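Local coordinates for XAC2610 protein (PDB 4QTQ), which probably acts as an immunity protein that inhibits a peptidoglycan hydrolase linked to the type IV secretion system, and binds a calcium ion, at residues T77-H80 / G81-D84; L126-A129 / A130-T133; F136-S139 / L140-T144; S162-G165 / C166-V170. All coordinates share one frame; numbering follows the deposited sequence.

Interaction 1. Residues T77-H80 / G81-D84; sequences TFYH and GPLD
Tyr79 reaches over the turn that follows strand 78-80 and donates a hydrogen bond from its phenol OH to the backbone O of Pro82, 2.7 Å away. The hydroxyl arrives in the plane of the carbonyl, on a lone pair, at a C=O...O angle of 143°, and the accepting oxygen itself lies at the edge of the Tyr79 ring, in the ring plane. CG stands anti to the backbone N (chi1 171°), which sends the ring forward along the chain, past Gly81. This is the tight part: CE2 of Tyr79 lies 3.5 Å from Gly81 O, CZ is 3.8 Å from Gly81 CA, and OH also comes within 3.5 Å of Pro82 CD, the two side chains crossing at about a right angle. Gly81 is extended (phi 162°), its backbone close to the far end of the tyrosine ring. On the looser, partly exposed side, His80 meets the turn through CB and the near side of its ring, CG and CD2, all at Gly81 N; its imidazole NE2 bonds to Glu105. The Tyr79 ring also meets Lys88 in a cation-pi contact. Strand 78-80 runs between strands 9-11 and 94-97 of the mixed sheet; Gly81 O accepts from Thr97 OG1, tying the start of the loop to strand 94-97, while Phe78 packs on strand 20-25 of another sheet.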
loop_
_atom_site.group_PDB
_atom_site.type_symbol
_atom_site.label_atom_id
_atom_site.label_comp_id
_atom_site.label_asym_id
_atom_site.label_seq_id
_atom_site.Cartn_x
_atom_site.Cartn_y
_atom_site.Cartn_z
ATOM N N THR A 77 7.126 -4.542 -11.102
ATOM C CA THR A 77 6.793 -5.675 -10.259
ATOM C C THR A 77 7.154 -5.460 -8.786
ATOM O O THR A 77 6.277 -5.533 -7.919
ATOM C CB THR A 77 7.440 -6.964 -10.800
ATOM O OG1 THR A 77 7.300 -7.002 -12.229
ATOM C CG2 THR A 77 6.776 -8.194 -10.182
ATOM N N PHE A 78 8.424 -5.165 -8.514
ATOM C CA PHE A 78 8.920 -5.053 -7.137
ATOM C C PHE A 78 9.549 -3.707 -6.858
ATOM O O PHE A 78 10.287 -3.159 -7.690
ATOM C CB PHE A 78 9.988 -6.102 -6.843
ATOM C CG PHE A 78 9.549 -7.509 -7.078
ATOM C CD1 PHE A 78 8.765 -8.167 -6.144
ATOM C CD2 PHE A 78 9.954 -8.197 -8.212
ATOM C CE1 PHE A 78 8.365 -9.480 -6.353
ATOM C CE2 PHE A 78 9.573 -9.511 -8.416
ATOM C CZ PHE A 78 8.777 -10.152 -7.487
ATOM N N TYR A 79 9.279 -3.197 -5.663
ATOM C CA TYR A 79 9.927 -1.996 -5.165
ATOM C C TYR A 79 10.364 -2.206 -3.714
ATOM O O TYR A 79 9.629 -2.766 -2.894
ATOM C CB TYR A 79 8.997 -0.791 -5.313
ATOM C CG TYR A 79 9.482 0.479 -4.643
ATOM C CD1 TYR A 79 10.351 1.368 -5.295
ATOM C CD2 TYR A 79 9.066 0.795 -3.350
ATOM C CE1 TYR A 79 10.781 2.529 -4.671
ATOM C CE2 TYR A 79 9.486 1.948 -2.722
ATOM C CZ TYR A 79 10.334 2.813 -3.374
ATOM O OH TYR A 79 10.722 3.945 -2.699
ATOM N N HIS A 80 11.576 -1.770 -3.414
ATOM C CA HIS A 80 12.120 -1.817 -2.071
ATOM C C HIS A 80 12.633 -0.420 -1.763
ATOM O O HIS A 80 13.535 0.082 -2.424
ATOM C CB HIS A 80 13.229 -2.874 -2.004
ATOM C CG HIS A 80 13.814 -3.077 -0.637
ATOM N ND1 HIS A 80 14.992 -3.768 -0.437
ATOM C CD2 HIS A 80 13.404 -2.677 0.588
ATOM C CE1 HIS A 80 15.275 -3.792 0.854
ATOM N NE2 HIS A 80 14.330 -3.133 1.498
ATOM N N GLY A 81 12.008 0.231 -0.792
ATOM C CA GLY A 81 12.369 1.590 -0.438
ATOM C C GLY A 81 11.290 2.272 0.367
ATOM O O GLY A 81 10.266 1.650 0.693
ATOM N N PRO A 82 11.500 3.557 0.690
ATOM C CA PRO A 82 10.519 4.270 1.495
ATOM C C PRO A 82 9.297 4.719 0.678
ATOM O O PRO A 82 9.359 4.802 -0.566
ATOM C CB PRO A 82 11.310 5.479 2.023
ATOM C CG PRO A 82 12.511 5.624 1.129
ATOM C CD PRO A 82 12.552 4.457 0.183
ATOM N N LEU A 83 8.193 4.979 1.380
ATOM C CA LEU A 83 7.004 5.571 0.769
ATOM C C LEU A 83 7.026 7.099 0.944
ATOM O O LEU A 83 6.218 7.677 1.683
ATOM C CB LEU A 83 5.731 4.957 1.364
ATOM C CG LEU A 83 5.577 3.431 1.229
ATOM C CD1 LEU A 83 4.322 2.947 1.950
ATOM C CD2 LEU A 83 5.579 2.986 -0.233
ATOM N N ASP A 84 7.972 7.743 0.261
ATOM C CA ASP A 84 8.069 9.203 0.257
ATOM C C ASP A 84 7.013 9.794 -0.665
ATOM O O ASP A 84 6.839 9.325 -1.791
ATOM C CB ASP A 84 9.432 9.662 -0.250
ATOM C CG ASP A 84 10.574 9.248 0.646
ATOM O OD1 ASP A 84 10.369 9.155 1.871
ATOM O OD2 ASP A 84 11.689 9.040 0.117
#

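Interaction 2. Residues L126-A129 / A130-T133; sequences LFDA and AQKT
Asp128 and Thr133 form the antiparallel hydrogen-bonded pair that closes this hairpin turn, and the Asp128 N to Thr133 O bond is its strongest link: 2.6 Å long, nearly straight at 172° and directed almost along the C=O axis. The return is weaker: in this G1 beta bulge Lys132 and Thr133 both face Asp128, and Asp128 O receives weak bonds from Lys132 N at 3.0 Å and Thr133 N at 3.5 Å. Lys132 supplies the left-handed backbone conformation of the bulge (positive phi, 54°).

The Asp128 side chain adds a second layer. With CG anti to its own N (chi1 -164°), the carboxylate swings over the turn, where OD1 takes weak bonds from Ala130 N and Gln131 N. A water bridges the same region, donating to Asp128 OD1 at 2.9 Å and accepting from Ala130 N at 3.0 Å. Gln131 crosses this carboxylate at a slant, its CG 3.8 Å from Asp128 OD1.

Beyond the polar core, the Phe127 ring lies obliquely beside Thr133, CD1 lying 3.4 Å from Thr133 O, and its CZ comes 4.0 Å from Lys132 CA. Ala129 to Lys132 are exposed at the tip of the turn. The hairpin joins strand 121-128 to strand 133-136 at the edge of the mixed sheet. Phe127 stacks on His104, a calcium ligand; the backbone N of Phe127 bonds to Asp106 OD1 of the same site, and Phe127 and Thr133 both pack on Ile63 of strand 63-65.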
loop_
_atom_site.group_PDB
_atom_site.type_symbol
_atom_site.label_atom_id
_atom_site.label_comp_id
_atom_site.label_asym_id
_atom_site.label_seq_id
_atom_site.Cartn_x
_atom_site.Cartn_y
_atom_site.Cartn_z
ATOM N N LEU A 126 2.390 -6.076 8.306
ATOM C CA LEU A 126 3.483 -5.611 9.158
ATOM C C LEU A 126 4.267 -6.795 9.720
ATOM O O LEU A 126 3.692 -7.797 10.153
ATOM C CB LEU A 126 2.946 -4.746 10.304
ATOM C CG LEU A 126 2.232 -3.447 9.932
ATOM C CD1 LEU A 126 1.868 -2.699 11.199
ATOM C CD2 LEU A 126 3.097 -2.568 9.037
ATOM N N PHE A 127 5.588 -6.680 9.720
ATOM C CA PHE A 127 6.397 -7.683 10.360
ATOM C C PHE A 127 6.184 -7.593 11.869
ATOM O O PHE A 127 6.351 -6.533 12.464
ATOM C CB PHE A 127 7.880 -7.503 10.036
ATOM C CG PHE A 127 8.719 -8.645 10.495
ATOM C CD1 PHE A 127 8.666 -9.862 9.831
ATOM C CD2 PHE A 127 9.540 -8.522 11.608
ATOM C CE1 PHE A 127 9.426 -10.931 10.262
ATOM C CE2 PHE A 127 10.308 -9.588 12.041
ATOM C CZ PHE A 127 10.260 -10.791 11.362
ATOM N N ASP A 128 5.774 -8.704 12.466
ATOM C CA ASP A 128 5.529 -8.755 13.894
ATOM C C ASP A 128 6.750 -9.406 14.515
ATOM O O ASP A 128 6.946 -10.614 14.391
ATOM C CB ASP A 128 4.259 -9.551 14.182
ATOM C CG ASP A 128 3.728 -9.320 15.582
ATOM O OD1 ASP A 128 4.452 -9.618 16.555
ATOM O OD2 ASP A 128 2.579 -8.845 15.700
ATOM N N ALA A 129 7.574 -8.582 15.161
ATOM C CA ALA A 129 8.867 -9.003 15.715
ATOM C C ALA A 129 8.764 -10.162 16.717
ATOM O O ALA A 129 9.672 -10.996 16.807
ATOM C CB ALA A 129 9.561 -7.812 16.366
ATOM N N ALA A 130 7.655 -10.201 17.456
ATOM C CA ALA A 130 7.404 -11.263 18.430
ATOM C C ALA A 130 7.183 -12.590 17.725
ATOM O O ALA A 130 7.862 -13.579 18.008
ATOM C CB ALA A 130 6.192 -10.917 19.290
ATOM N N GLN A 131 6.252 -12.593 16.775
ATOM C CA GLN A 131 5.847 -13.818 16.102
ATOM C C GLN A 131 6.841 -14.318 15.060
ATOM O O GLN A 131 6.760 -15.474 14.642
ATOM C CB GLN A 131 4.492 -13.607 15.439
ATOM C CG GLN A 131 3.374 -13.293 16.422
ATOM C CD GLN A 131 2.070 -12.943 15.730
ATOM O OE1 GLN A 131 1.413 -11.969 16.091
ATOM N NE2 GLN A 131 1.694 -13.729 14.723
ATOM N N LYS A 132 7.779 -13.468 14.651
ATOM C CA LYS A 132 8.626 -13.739 13.485
ATOM C C LYS A 132 7.753 -14.050 12.293
ATOM O O LYS A 132 7.929 -15.069 11.623
ATOM C CB LYS A 132 9.621 -14.890 13.722
ATOM C CG LYS A 132 10.692 -14.578 14.748
ATOM C CD LYS A 132 11.721 -13.591 14.223
ATOM C CE LYS A 132 12.370 -12.862 15.381
ATOM N NZ LYS A 132 13.306 -11.790 14.966
ATOM N N THR A 133 6.793 -13.171 12.036
ATOM C CA THR A 133 6.024 -13.288 10.835
ATOM C C THR A 133 5.439 -11.954 10.395
ATOM O O THR A 133 5.625 -10.924 11.043
ATOM C CB THR A 133 4.912 -14.329 10.995
ATOM O OG1 THR A 133 4.389 -14.654 9.697
ATOM C CG2 THR A 133 3.793 -13.807 11.901
HETATM O O HOH W 1 6.068 -7.790 18.166
#

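Interaction 3. Residues F136-S139 / L140-T144; sequences FNQS and LSDIT
Asn137 turns its side-chain amide over the start of helix 138-143 and caps it: OD1 accepts from Leu140 N at 2.9 Å, nearly straight (161°), the donor a little out of the carbonyl plane. Ser139 OG meets the same oxygen within that plane at 2.8 Å. The isobutyl group of Leu140 crosses the amide obliquely, its CD1 3.7 Å from Asn137 CG.

Ser141 points back along the helix. Its OG, beside its own N (chi1 -59°), donates to Asn137 O at 2.7 Å, while Ser141 N reaches that oxygen from the opposite face of its carbonyl plane. The hydroxyl also lies obliquely by the Phe136 ring, 3.3 Å from CE1. Gln138, bent at chi2, reaches one turn ahead to Asp142, and its NE2 donates to Asp142 OD1 at 3.1 Å. The acceptor lies close to the Gln138 amide plane, but OD1 is approached from above the carboxylate, the two planes being 45° apart.

Both oxygens of Asn137 thus take two bonds each, fixing the amide and the backbone of the cap together; ND2 is held by Asn179 O beyond the helix. Ser141 OG has Val124 N of strand 121-128 as a further partner. The buried polar atoms of the cap, Asn137 OD1 and ND2 and Ser141 OG, all have partners, consistent with their position between helix and strand.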
loop_
_atom_site.group_PDB
_atom_site.type_symbol
_atom_site.label_atom_id
_atom_site.label_comp_id
_atom_site.label_asym_id
_atom_site.label_seq_id
_atom_site.Cartn_x
_atom_site.Cartn_y
_atom_site.Cartn_z
ATOM N N PHE A 136 -1.291 -9.609 8.501
ATOM C CA PHE A 136 -2.185 -8.768 7.722
ATOM C C PHE A 136 -2.722 -7.655 8.616
ATOM O O PHE A 136 -3.211 -7.937 9.712
ATOM C CB PHE A 136 -3.340 -9.584 7.145
ATOM C CG PHE A 136 -4.371 -8.745 6.455
ATOM C CD1 PHE A 136 -4.178 -8.324 5.144
ATOM C CD2 PHE A 136 -5.505 -8.328 7.124
ATOM C CE1 PHE A 136 -5.124 -7.532 4.495
ATOM C CE2 PHE A 136 -6.456 -7.540 6.480
ATOM C CZ PHE A 136 -6.254 -7.135 5.166
ATOM N N ASN A 137 -2.646 -6.408 8.149
ATOM C CA ASN A 137 -3.141 -5.252 8.918
ATOM C C ASN A 137 -4.417 -4.683 8.310
ATOM O O ASN A 137 -4.397 -4.070 7.237
ATOM C CB ASN A 137 -2.089 -4.149 9.019
ATOM C CG ASN A 137 -2.376 -3.179 10.161
ATOM O OD1 ASN A 137 -3.249 -2.315 10.059
ATOM N ND2 ASN A 137 -1.665 -3.347 11.271
ATOM N N GLN A 138 -5.536 -4.879 8.993
ATOM C CA GLN A 138 -6.816 -4.395 8.483
ATOM C C GLN A 138 -6.830 -2.863 8.349
ATOM O O GLN A 138 -7.206 -2.334 7.301
ATOM C CB GLN A 138 -7.964 -4.859 9.384
ATOM C CG GLN A 138 -9.346 -4.648 8.771
ATOM C CD GLN A 138 -9.591 -5.540 7.571
ATOM O OE1 GLN A 138 -9.603 -6.764 7.694
ATOM N NE2 GLN A 138 -9.781 -4.937 6.404
ATOM N N SER A 139 -6.415 -2.159 9.404
ATOM C CA SER A 139 -6.518 -0.703 9.421
ATOM C C SER A 139 -5.681 -0.086 8.305
ATOM O O SER A 139 -6.142 0.818 7.623
ATOM C CB SER A 139 -6.159 -0.087 10.789
ATOM O OG SER A 139 -4.776 -0.200 11.080
ATOM N N LEU A 140 -4.470 -0.587 8.097
ATOM C CA LEU A 140 -3.607 -0.036 7.050
ATOM C C LEU A 140 -4.119 -0.356 5.637
ATOM O O LEU A 140 -4.133 0.507 4.767
ATOM C CB LEU A 140 -2.167 -0.501 7.244
ATOM C CG LEU A 140 -1.465 0.174 8.429
ATOM C CD1 LEU A 140 -0.156 -0.525 8.764
ATOM C CD2 LEU A 140 -1.218 1.646 8.170
ATOM N N SER A 141 -4.584 -1.579 5.429
ATOM C CA SER A 141 -5.111 -1.991 4.135
ATOM C C SER A 141 -6.318 -1.156 3.786
ATOM O O SER A 141 -6.514 -0.758 2.620
ATOM C CB SER A 141 -5.501 -3.472 4.168
ATOM O OG SER A 141 -4.382 -4.284 4.500
ATOM N N ASP A 142 -7.142 -0.919 4.799
ATOM C CA ASP A 142 -8.354 -0.129 4.646
ATOM C C ASP A 142 -8.100 1.316 4.203
ATOM O O ASP A 142 -8.947 1.909 3.559
ATOM C CB ASP A 142 -9.154 -0.112 5.943
ATOM C CG ASP A 142 -10.068 -1.325 6.108
ATOM O OD1 ASP A 142 -10.220 -2.149 5.176
ATOM O OD2 ASP A 142 -10.660 -1.445 7.202
ATOM N N ILE A 143 -6.950 1.889 4.543
ATOM C CA ILE A 143 -6.661 3.268 4.122
ATOM C C ILE A 143 -6.645 3.370 2.599
ATOM O O ILE A 143 -6.997 4.417 2.046
ATOM C CB ILE A 143 -5.305 3.793 4.650
ATOM C CG1 ILE A 143 -5.295 3.889 6.179
ATOM C CG2 ILE A 143 -5.018 5.179 4.080
ATOM C CD1 ILE A 143 -3.912 4.080 6.777
ATOM N N THR A 144 -6.246 2.288 1.924
ATOM C CA THR A 144 -6.054 2.308 0.463
ATOM C C THR A 144 -7.377 2.218 -0.290
ATOM O O THR A 144 -7.439 2.557 -1.481
ATOM C CB THR A 144 -5.092 1.194 -0.033
ATOM O OG1 THR A 144 -5.738 -0.087 0.016
ATOM C CG2 THR A 144 -3.814 1.149 0.795
#

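Interaction 4. Residues S162-G165 / C166-V170; sequences SGDG and CCIHV
Asp164 OD1 accepts backbone N-H groups of Cys166, Cys167 and Ile168 inside a beta-hairpin turn, a side chain folded back to satisfy the donors of its own loop. From CB the chain turns to place CG between the backbone N and the carbonyl carbon (chi1 68°), where CG lies 3.8 Å from Ile168 CB. OD1 takes a firm bond from Ile168 N at 3.0 Å, approaching from above the carboxylate plane, and weak ones from Cys166 N and Cys167 N. The concentration of N-H donors would probably stabilise the ionised carboxylate. OD2, at the other branch, lies 3.9 Å from Ile168 CB.

Behind the turn, Asp164 N bonds to Ile168 O at 3.1 Å. Gly163 and His169 form a non-hydrogen-bonded pair, close at 4.3 Å between CA atoms. Ser162 and Val170 form a hydrogen-bonded one: Ser162 N lies 2.8 Å from Val170 O, and Val170 N is 2.8 Å from Ser162 O. The turn joins strands 157-163 and 168-176, next to each other in the six-stranded antiparallel sheet. Val170 packs on Arg186 and Thr188 of strand 181-190, and Gly163 O is bonded by Asn116 ND2 from a loop before strand 121-128.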
loop_
_atom_site.group_PDB
_atom_site.type_symbol
_atom_site.label_atom_id
_atom_site.label_comp_id
_atom_site.label_asym_id
_atom_site.label_seq_id
_atom_site.Cartn_x
_atom_site.Cartn_y
_atom_site.Cartn_z
ATOM N N SER A 162 -8.207 11.364 -1.186
ATOM C CA SER A 162 -9.408 10.858 -1.810
ATOM C C SER A 162 -10.167 12.034 -2.442
ATOM O O SER A 162 -9.623 13.140 -2.563
ATOM C CB SER A 162 -10.252 10.120 -0.771
ATOM O OG SER A 162 -11.082 9.169 -1.418
ATOM N N GLY A 163 -11.405 11.802 -2.860
ATOM C CA GLY A 163 -12.213 12.854 -3.491
ATOM C C GLY A 163 -12.969 12.345 -4.696
ATOM O O GLY A 163 -13.034 11.143 -4.933
ATOM N N ASP A 164 -13.552 13.262 -5.462
ATOM C CA ASP A 164 -14.327 12.886 -6.648
ATOM C C ASP A 164 -13.541 13.023 -7.969
ATOM O O ASP A 164 -14.135 12.981 -9.050
ATOM C CB ASP A 164 -15.649 13.674 -6.704
ATOM C CG ASP A 164 -15.451 15.157 -6.967
ATOM O OD1 ASP A 164 -14.295 15.622 -7.060
ATOM O OD2 ASP A 164 -16.466 15.870 -7.081
ATOM N N GLY A 165 -12.216 13.176 -7.881
ATOM C CA GLY A 165 -11.364 13.291 -9.069
ATOM C C GLY A 165 -11.602 14.549 -9.902
ATOM O O GLY A 165 -11.331 14.560 -11.110
ATOM N N CYS A 166 -12.100 15.603 -9.254
ATOM C CA CYS A 166 -12.490 16.827 -9.939
ATOM C C CYS A 166 -12.245 18.046 -9.049
ATOM O O CYS A 166 -11.146 18.593 -9.027
ATOM C CB CYS A 166 -13.970 16.753 -10.373
ATOM S SG CYS A 166 -14.357 15.500 -11.629
ATOM N N CYS A 167 -13.269 18.429 -8.295
ATOM C CA CYS A 167 -13.356 19.646 -7.501
ATOM C C CYS A 167 -13.439 19.388 -5.990
ATOM O O CYS A 167 -13.492 20.334 -5.203
ATOM C CB CYS A 167 -14.664 20.308 -7.905
ATOM S SG CYS A 167 -15.929 19.042 -8.219
ATOM N N ILE A 168 -13.553 18.119 -5.601
ATOM C CA ILE A 168 -13.559 17.754 -4.187
ATOM C C ILE A 168 -12.337 16.882 -3.933
ATOM O O ILE A 168 -12.173 15.834 -4.553
ATOM C CB ILE A 168 -14.865 17.059 -3.749
ATOM C CG1 ILE A 168 -16.013 18.072 -3.791
ATOM C CG2 ILE A 168 -14.718 16.506 -2.338
ATOM C CD1 ILE A 168 -17.376 17.493 -3.480
ATOM N N HIS A 169 -11.466 17.355 -3.046
ATOM C CA HIS A 169 -10.260 16.643 -2.671
ATOM C C HIS A 169 -10.258 16.469 -1.173
ATOM O O HIS A 169 -10.545 17.416 -0.429
ATOM C CB HIS A 169 -9.017 17.426 -3.081
ATOM C CG HIS A 169 -8.948 17.705 -4.547
ATOM N ND1 HIS A 169 -9.192 18.953 -5.078
ATOM C CD2 HIS A 169 -8.683 16.893 -5.598
ATOM C CE1 HIS A 169 -9.077 18.899 -6.392
ATOM N NE2 HIS A 169 -8.772 17.660 -6.734
ATOM N N VAL A 170 -9.929 15.261 -0.734
ATOM C CA VAL A 170 -9.858 14.951 0.692
ATOM C C VAL A 170 -8.434 14.522 1.012
ATOM O O VAL A 170 -7.861 13.689 0.302
ATOM C CB VAL A 170 -10.852 13.854 1.091
ATOM C CG1 VAL A 170 -10.762 13.573 2.592
ATOM C CG2 VAL A 170 -12.262 14.259 0.683
#

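Overall arrangement
The four contacts follow one another along the chain without overlap. Interactions 1 and 2 belong to the same mixed sheet, with centres about 20 Å apart, whereas interaction 4 lies at a turn of the six-stranded antiparallel sheet, its centre about 36 Å from that of interaction 2 and across the chain's centre. Interactions 2 and 3 touch: Leu126 CD1 is 3.6 Å from Asn137 ND2 and 3.8 Å from Leu140 CD1, so the helix packs against the strand leading into the hairpin. Calcium, bound by Asp98, Asn100, Asp102, His104 and Asp106, lies about 5 Å from the Phe127 side chain, about 9 Å from the side chain of Leu140 and about 11 Å from that of His80.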